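Local coordinates for putative cytidylyltransferase (Burkholderia pseudomallei, PDB 5X9Q), which probably catalyses the transfer of an adenylyl group from ATP to D-glycero-beta-D-manno-heptose 1-phosphate, giving ADP-heptose and diphosphate, at residues L56-A61 against H157-T162; F40-F45 against K112-L117; L142-G145 against R149-A152. All coordinates share one frame; numbering follows the deposited sequence.

Contact 1 of 3, residues L56-A61 against H157-T162; sequences LADAKA and HDRSTT
OD2 of D58 is approached by two basic side chains, the ring of H157 and the guanidinium of R159. D58 sits on helix 50-62 of the Rossmann-like alpha/beta fold of the cytidylyltransferase family, and its two partners belong to the segment leading into the C-terminal helix 160-171, with R159 at the N-cap position. H157 NE2 donates to D58 OD2 at 3.0 Å, the oxygen lying at the ring edge in the ring plane; the bond is weak, bent to an N-H...O angle of 123°. The carboxylate plane is turned 43° from the imidazole. The second grip is electrostatic. R159 NH1 stands 3.3 Å from D58 OD2, but the oxygen stands off the guanidinium plane, so the attraction is between charges without a directed N-H bond; the carboxylate and guanidinium planes are 88° apart. The bend of the arginine chain at chi3 turns a face of the guanidinium to the carboxylate. The other ring nitrogen, H157 ND1, makes a weak hydrogen bond to P154 O. The site borders the dimer interface, where A15 of the second subunit packs on R159. D58 OD1 hangs over one face of the guanidinium, with R159 CD 3.9 Å away.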
loop_
_atom_site.group_PDB
_atom_site.type_symbol
_atom_site.label_atom_id
_atom_site.label_comp_id
_atom_site.label_asym_id
_atom_site.label_seq_id
_atom_site.Cartn_x
_atom_site.Cartn_y
_atom_site.Cartn_z
ATOM N N LEU A 56 -6.328 -7.223 3.716
ATOM C CA LEU A 56 -5.692 -6.665 4.909
ATOM C C LEU A 56 -6.616 -5.653 5.595
ATOM O O LEU A 56 -6.619 -5.520 6.819
ATOM C CB LEU A 56 -4.360 -6.005 4.549
ATOM C CG LEU A 56 -3.152 -6.936 4.432
ATOM C CD1 LEU A 56 -1.866 -6.135 4.298
ATOM C CD2 LEU A 56 -3.080 -7.877 5.626
ATOM N N ALA A 57 -7.397 -4.946 4.784
ATOM C CA ALA A 57 -8.350 -3.934 5.236
ATOM C C ALA A 57 -9.580 -4.538 5.894
ATOM O O ALA A 57 -9.989 -4.078 6.956
ATOM C CB ALA A 57 -8.747 -3.017 4.074
ATOM N N ASP A 58 -10.106 -5.607 5.305
ATOM C CA ASP A 58 -11.252 -6.303 5.871
ATOM C C ASP A 58 -10.889 -6.965 7.206
ATOM O O ASP A 58 -11.704 -6.985 8.131
ATOM C CB ASP A 58 -11.781 -7.351 4.889
ATOM C CG ASP A 58 -12.592 -6.739 3.765
ATOM O OD1 ASP A 58 -12.981 -5.558 3.884
ATOM O OD2 ASP A 58 -12.841 -7.439 2.761
ATOM N N ALA A 59 -9.673 -7.504 7.310
ATOM C CA ALA A 59 -9.241 -8.154 8.545
ATOM C C ALA A 59 -9.207 -7.093 9.637
ATOM O O ALA A 59 -9.689 -7.335 10.750
ATOM C CB ALA A 59 -7.857 -8.819 8.374
ATOM N N LYS A 60 -8.707 -5.899 9.296
ATOM C CA LYS A 60 -8.667 -4.784 10.253
ATOM C C LYS A 60 -10.083 -4.440 10.718
ATOM O O LYS A 60 -10.298 -4.170 11.889
ATOM C CB LYS A 60 -8.006 -3.528 9.644
ATOM C CG LYS A 60 -8.009 -2.315 10.588
ATOM C CD LYS A 60 -7.338 -2.691 11.911
ATOM C CE LYS A 60 -7.387 -1.571 12.957
ATOM N NZ LYS A 60 -6.432 -0.445 12.768
ATOM N N ALA A 61 -11.035 -4.476 9.794
ATOM C CA ALA A 61 -12.430 -4.150 10.078
ATOM C C ALA A 61 -13.117 -5.140 11.031
ATOM O O ALA A 61 -14.149 -4.814 11.630
ATOM C CB ALA A 61 -13.214 -4.079 8.769
ATOM N N HIS A 157 -13.684 -10.074 -3.702
ATOM C CA HIS A 157 -15.103 -10.340 -3.603
ATOM C C HIS A 157 -15.785 -9.015 -3.897
ATOM O O HIS A 157 -15.207 -7.949 -3.681
ATOM C CB HIS A 157 -15.468 -10.831 -2.205
ATOM C CG HIS A 157 -14.861 -10.019 -1.102
ATOM N ND1 HIS A 157 -13.542 -10.145 -0.725
ATOM C CD2 HIS A 157 -15.392 -9.070 -0.296
ATOM C CE1 HIS A 157 -13.287 -9.310 0.266
ATOM N NE2 HIS A 157 -14.393 -8.646 0.546
ATOM N N ASP A 158 -17.011 -9.079 -4.395
ATOM C CA ASP A 158 -17.747 -7.891 -4.733
ATOM C C ASP A 158 -18.417 -7.428 -3.473
ATOM O O ASP A 158 -19.319 -8.074 -2.940
ATOM C CB ASP A 158 -18.783 -8.133 -5.859
ATOM C CG ASP A 158 -19.443 -6.853 -6.405
ATOM O OD1 ASP A 158 -19.159 -5.711 -5.948
ATOM O OD2 ASP A 158 -20.269 -7.031 -7.338
ATOM N N ARG A 159 -17.938 -6.266 -2.986
ATOM C CA ARG A 159 -18.417 -5.649 -1.785
ATOM C C ARG A 159 -19.369 -4.506 -2.050
ATOM O O ARG A 159 -19.444 -3.924 -3.141
ATOM C CB ARG A 159 -17.269 -5.095 -0.907
ATOM C CG ARG A 159 -16.377 -6.146 -0.255
ATOM C CD ARG A 159 -15.450 -5.624 0.846
ATOM N NE ARG A 159 -14.492 -4.638 0.260
ATOM C CZ ARG A 159 -13.320 -5.054 -0.315
ATOM N NH1 ARG A 159 -12.950 -6.372 -0.342
ATOM N NH2 ARG A 159 -12.479 -4.124 -0.855
ATOM N N SER A 160 -20.159 -4.159 -1.012
ATOM C CA SER A 160 -21.087 -3.070 -1.098
ATOM C C SER A 160 -20.313 -1.789 -1.078
ATOM O O SER A 160 -20.633 -0.905 -1.873
ATOM C CB SER A 160 -22.093 -3.033 0.058
ATOM O OG SER A 160 -22.962 -4.151 -0.025
ATOM N N THR A 161 -19.225 -1.710 -0.240
ATOM C CA THR A 161 -18.452 -0.494 -0.142
ATOM C C THR A 161 -17.783 -0.247 -1.450
ATOM O O THR A 161 -17.810 0.921 -1.883
ATOM C CB THR A 161 -17.502 -0.477 1.014
ATOM O OG1 THR A 161 -18.267 -0.590 2.202
ATOM C CG2 THR A 161 -16.684 0.827 1.076
ATOM N N THR A 162 -17.181 -1.324 -2.078
ATOM C CA THR A 162 -16.679 -0.977 -3.407
ATOM C C THR A 162 -17.642 -0.413 -4.452
ATOM O O THR A 162 -17.373 0.620 -5.066
ATOM C CB THR A 162 -15.950 -2.191 -4.019
ATOM O OG1 THR A 162 -15.175 -1.767 -5.147
ATOM C CG2 THR A 162 -16.951 -3.245 -4.462
#

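Contact 2 of 3, residues F40-F45 against K112-L117; sequences FTNGVF and KTPVSL
This is a buried contact, half apolar and half amide against proline, between the C-terminal part of strand 38-43, the central strand of the five-stranded parallel sheet, and the start of helix 115-121, which packs on that sheet. No hydrogen bond crosses it. The closest CA pair, N42 and P114, is 7.2 Å apart, and the touches are between side chains. Two residues of the strand, F40 and N42, point toward the helix, as alternation along a strand requires. F40 meets L117 through its ring edge: CD2 of L117 lies near the ring plane, 3.8 Å from F40 CZ, and the ring does not offer a face to it. The leucine reaches there with CG anti to the backbone N (chi1 174°), its side chain running obliquely to that of the phenylalanine. Three residues before L117, at the N-cap position just ahead of the helix, P114 turns its ring toward N42. The proline CG lies 3.1 Å from N42 OD1 and 3.4 Å from N42 CG, a CH-to-amide approach in which the two side chains cross at about a right angle. A chi1 of 62° in the asparagine brings OD1 up to that methylene. F109 of strand 105-109 touches N42, P114 and L117, joining both halves of the contact, and V107 of the same strand also touches L117. Polar anchoring of the helix start comes from elsewhere, S116 OG being hydrogen-bonded to R24 NH1. Between the two segments themselves there is van der Waals contact and a carbonyl oxygen set against the CG methylene of the proline, so cohesion here should come mainly from shape fit and burial, with no directional bond between them.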
loop_
_atom_site.group_PDB
_atom_site.type_symbol
_atom_site.label_atom_id
_atom_site.label_comp_id
_atom_site.label_asym_id
_atom_site.label_seq_id
_atom_site.Cartn_x
_atom_site.Cartn_y
_atom_site.Cartn_z
ATOM N N PHE A 40 -4.933 -11.229 13.850
ATOM C CA PHE A 40 -3.641 -11.672 13.370
ATOM C C PHE A 40 -3.764 -12.264 11.998
ATOM O O PHE A 40 -4.758 -12.934 11.700
ATOM C CB PHE A 40 -3.023 -12.709 14.304
ATOM C CG PHE A 40 -1.665 -13.173 13.859
ATOM C CD1 PHE A 40 -1.521 -14.197 12.926
ATOM C CD2 PHE A 40 -0.532 -12.573 14.367
ATOM C CE1 PHE A 40 -0.274 -14.600 12.505
ATOM C CE2 PHE A 40 0.733 -12.981 13.949
ATOM C CZ PHE A 40 0.858 -13.987 13.016
ATOM N N THR A 41 -2.753 -11.999 11.161
ATOM C CA THR A 41 -2.583 -12.713 9.911
ATOM C C THR A 41 -1.092 -12.851 9.555
ATOM O O THR A 41 -0.251 -12.135 10.076
ATOM C CB THR A 41 -3.324 -12.010 8.772
ATOM O OG1 THR A 41 -3.464 -12.925 7.681
ATOM C CG2 THR A 41 -2.551 -10.779 8.287
ATOM N N ASN A 42 -0.766 -13.747 8.639
ATOM C CA ASN A 42 0.612 -13.944 8.264
ATOM C C ASN A 42 0.737 -14.202 6.777
ATOM O O ASN A 42 -0.246 -14.571 6.118
ATOM C CB ASN A 42 1.250 -15.104 9.024
ATOM C CG ASN A 42 0.572 -16.428 8.746
ATOM O OD1 ASN A 42 1.142 -17.288 8.086
ATOM N ND2 ASN A 42 -0.630 -16.614 9.283
ATOM N N GLY A 43 1.943 -13.987 6.251
ATOM C CA GLY A 43 2.188 -14.232 4.842
ATOM C C GLY A 43 3.579 -13.838 4.392
ATOM O O GLY A 43 4.388 -13.293 5.142
ATOM N N VAL A 44 3.875 -14.130 3.140
ATOM C CA VAL A 44 5.161 -13.754 2.598
ATOM C C VAL A 44 5.081 -12.291 2.162
ATOM O O VAL A 44 5.943 -11.474 2.503
ATOM C CB VAL A 44 5.568 -14.682 1.430
ATOM C CG1 VAL A 44 6.871 -14.219 0.856
ATOM C CG2 VAL A 44 5.681 -16.129 1.956
ATOM N N PHE A 45 4.009 -11.985 1.441
ATOM C CA PHE A 45 3.749 -10.660 0.920
ATOM C C PHE A 45 4.945 -10.153 0.109
ATOM O O PHE A 45 5.393 -9.021 0.333
ATOM C CB PHE A 45 3.422 -9.695 2.065
ATOM C CG PHE A 45 2.186 -10.071 2.844
ATOM C CD1 PHE A 45 0.929 -9.833 2.330
ATOM C CD2 PHE A 45 2.287 -10.636 4.097
ATOM C CE1 PHE A 45 -0.214 -10.169 3.044
ATOM C CE2 PHE A 45 1.147 -10.965 4.821
ATOM C CZ PHE A 45 -0.099 -10.736 4.290
ATOM N N LYS A 112 8.996 -22.299 10.130
ATOM C CA LYS A 112 8.323 -22.605 8.877
ATOM C C LYS A 112 6.833 -22.251 8.939
ATOM O O LYS A 112 6.232 -21.885 7.928
ATOM C CB LYS A 112 8.488 -24.096 8.556
ATOM C CG LYS A 112 7.889 -24.540 7.228
ATOM C CD LYS A 112 8.214 -25.996 6.931
ATOM C CE LYS A 112 7.897 -26.887 8.125
ATOM N NZ LYS A 112 8.034 -28.334 7.766
ATOM N N THR A 113 6.248 -22.348 10.133
ATOM C CA THR A 113 4.847 -22.020 10.311
ATOM C C THR A 113 4.721 -20.942 11.379
ATOM O O THR A 113 5.608 -20.782 12.223
ATOM C CB THR A 113 4.014 -23.272 10.712
ATOM O OG1 THR A 113 4.246 -23.612 12.083
ATOM C CG2 THR A 113 4.333 -24.459 9.796
ATOM N N PRO A 114 3.608 -20.210 11.369
ATOM C CA PRO A 114 3.457 -19.160 12.375
ATOM C C PRO A 114 2.947 -19.609 13.749
ATOM O O PRO A 114 2.597 -18.735 14.566
ATOM C CB PRO A 114 2.448 -18.214 11.728
ATOM C CG PRO A 114 1.746 -19.004 10.646
ATOM C CD PRO A 114 2.443 -20.308 10.473
ATOM N N VAL A 115 2.933 -20.918 14.018
ATOM C CA VAL A 115 2.334 -21.434 15.254
ATOM C C VAL A 115 2.959 -20.886 16.539
ATOM O O VAL A 115 2.237 -20.471 17.443
ATOM C CB VAL A 115 2.362 -22.977 15.301
ATOM C CG1 VAL A 115 1.948 -23.480 16.675
ATOM C CG2 VAL A 115 1.430 -23.533 14.224
ATOM N N SER A 116 4.277 -20.876 16.657
ATOM C CA SER A 116 4.843 -20.381 17.911
ATOM C C SER A 116 4.710 -18.861 17.980
ATOM O O SER A 116 4.610 -18.305 19.075
ATOM C CB SER A 116 6.323 -20.767 18.076
ATOM O OG SER A 116 7.149 -19.906 17.299
ATOM N N LEU A 117 4.744 -18.173 16.835
ATOM C CA LEU A 117 4.504 -16.727 16.873
ATOM C C LEU A 117 3.073 -16.468 17.390
ATOM O O LEU A 117 2.875 -15.699 18.335
ATOM C CB LEU A 117 4.715 -16.078 15.502
ATOM C CG LEU A 117 4.343 -14.587 15.384
ATOM C CD1 LEU A 117 5.107 -13.671 16.341
ATOM C CD2 LEU A 117 4.565 -14.117 13.976
#

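Contact 3 of 3, residues L142-G145 against R149-A152; sequences LVRG and RALA
V143, the first residue of segment 142-145 to reach the strand, sends CG1 toward the backbone of R149. That methyl, anti to the backbone N (chi1 172°), rests 3.8 Å from R149 O and 3.9 Å from R149 N, so the valine lies against the main chain of the arginine, whose CB is directed away from the helix. Around it, I118 of helix 115-121 and L126 of strand 125-129 also touch V143, placing it in the layer between helix and sheet.

R144 follows and supplies the polar half. Helix 138-145 is the connecting helix of a beta-alpha-beta unit, entered from strand 125-129 and followed, after a short turn, by strand 149-153 at the edge of the sheet within this chain; the closest CA pair across the connection is R144 and R149, 5.7 Å apart. Extended from CG to NE, the R144 side chain runs past the A150 methyl to the strand's backbone. Along its course NE passes 3.8 Å from the methyl CB of A150. Farther out, NH2 makes a weak hydrogen bond to A150 O at 3.4 Å with an N-H...O angle of 134°, the oxygen lying obliquely to the guanidinium. A water reinforces this link: it accepts from R144 NE at 3.1 Å and from A150 N at 3.3 Å, so both backbone polar groups of A150 are tied to one guanidinium, the N-H by way of the water. The remaining guanidinium nitrogen, R144 NH1, forms a salt bridge with OD1 of D135, which holds the head group from outside the two segments.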
loop_
_atom_site.group_PDB
_atom_site.type_symbol
_atom_site.label_atom_id
_atom_site.label_comp_id
_atom_site.label_asym_id
_atom_site.label_seq_id
_atom_site.Cartn_x
_atom_site.Cartn_y
_atom_site.Cartn_z
ATOM N N LEU A 142 -5.017 -23.865 17.350
ATOM C CA LEU A 142 -4.380 -23.173 18.459
ATOM C C LEU A 142 -5.275 -22.048 18.958
ATOM O O LEU A 142 -5.613 -21.996 20.149
ATOM C CB LEU A 142 -3.014 -22.615 18.054
ATOM C CG LEU A 142 -2.286 -21.854 19.176
ATOM C CD1 LEU A 142 -1.921 -22.769 20.337
ATOM C CD2 LEU A 142 -1.041 -21.160 18.642
ATOM N N VAL A 143 -5.701 -21.175 18.040
ATOM C CA VAL A 143 -6.481 -20.006 18.437
ATOM C C VAL A 143 -7.864 -20.378 18.976
ATOM O O VAL A 143 -8.315 -19.845 20.010
ATOM C CB VAL A 143 -6.645 -19.027 17.258
ATOM C CG1 VAL A 143 -7.621 -17.923 17.621
ATOM C CG2 VAL A 143 -5.316 -18.441 16.910
ATOM N N ARG A 144 -8.542 -21.288 18.280
ATOM C CA ARG A 144 -9.848 -21.743 18.755
ATOM C C ARG A 144 -9.707 -22.436 20.089
ATOM O O ARG A 144 -10.639 -22.417 20.896
ATOM C CB ARG A 144 -10.514 -22.689 17.757
ATOM C CG ARG A 144 -11.017 -22.020 16.509
ATOM C CD ARG A 144 -11.292 -23.044 15.448
ATOM N NE ARG A 144 -11.898 -22.413 14.295
ATOM C CZ ARG A 144 -12.055 -22.988 13.112
ATOM N NH1 ARG A 144 -11.618 -24.223 12.900
ATOM N NH2 ARG A 144 -12.653 -22.316 12.136
ATOM N N GLY A 145 -8.529 -23.021 20.322
ATOM C CA GLY A 145 -8.270 -23.756 21.550
ATOM C C GLY A 145 -8.505 -22.891 22.775
ATOM O O GLY A 145 -8.946 -23.404 23.810
ATOM N N ARG A 149 -11.382 -16.933 17.304
ATOM C CA ARG A 149 -12.030 -17.278 16.041
ATOM C C ARG A 149 -11.002 -17.330 14.951
ATOM O O ARG A 149 -9.992 -16.634 15.005
ATOM C CB ARG A 149 -13.127 -16.284 15.656
ATOM C CG ARG A 149 -14.338 -16.290 16.603
ATOM C CD ARG A 149 -14.381 -15.067 17.512
ATOM N NE ARG A 149 -15.196 -13.992 16.951
ATOM C CZ ARG A 149 -15.136 -12.707 17.309
ATOM N NH1 ARG A 149 -15.955 -11.838 16.736
ATOM N NH2 ARG A 149 -14.286 -12.284 18.246
ATOM N N ALA A 150 -11.263 -18.176 13.968
ATOM C CA ALA A 150 -10.362 -18.358 12.853
ATOM C C ALA A 150 -11.194 -18.379 11.593
ATOM O O ALA A 150 -12.214 -19.049 11.535
ATOM C CB ALA A 150 -9.574 -19.644 13.016
ATOM N N LEU A 151 -10.801 -17.618 10.588
ATOM C CA LEU A 151 -11.623 -17.570 9.402
ATOM C C LEU A 151 -10.846 -17.141 8.190
ATOM O O LEU A 151 -9.813 -16.486 8.297
ATOM C CB LEU A 151 -12.820 -16.662 9.638
ATOM C CG LEU A 151 -12.595 -15.192 9.941
ATOM C CD1 LEU A 151 -12.836 -14.330 8.706
ATOM C CD2 LEU A 151 -13.511 -14.817 11.102
ATOM N N ALA A 152 -11.341 -17.530 7.020
ATOM C CA ALA A 152 -10.704 -17.186 5.758
ATOM C C ALA A 152 -11.481 -16.042 5.130
ATOM O O ALA A 152 -12.711 -16.028 5.172
ATOM C CB ALA A 152 -10.676 -18.388 4.828
HETATM O O HOH W 1 -13.933 -20.030 14.346
#

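In the fold
All six segments fall within the cytidylyltransferase-like family region. Contacts 2 and 3 reach the same parallel sheet, at its central strand 38-43 and its outer strand 149-153; their centres are 13 Å apart, and they touch where L142 CD2 packs 3.6 Å from V115 O. Contact 1, 21 Å from contact 2 and 20 Å from contact 3 between centres, lies across the chain's centre from contact 2, yet L56 CD2 meets T41 CG2 at 4.0 Å. In sequence contacts 1 and 2 interleave, whereas contact 3 falls wholly between the two segments of contact 1. Together they tie the sheet to helices 115-121 and 138-145 and the C-terminal helix 160-171 to helix 50-62.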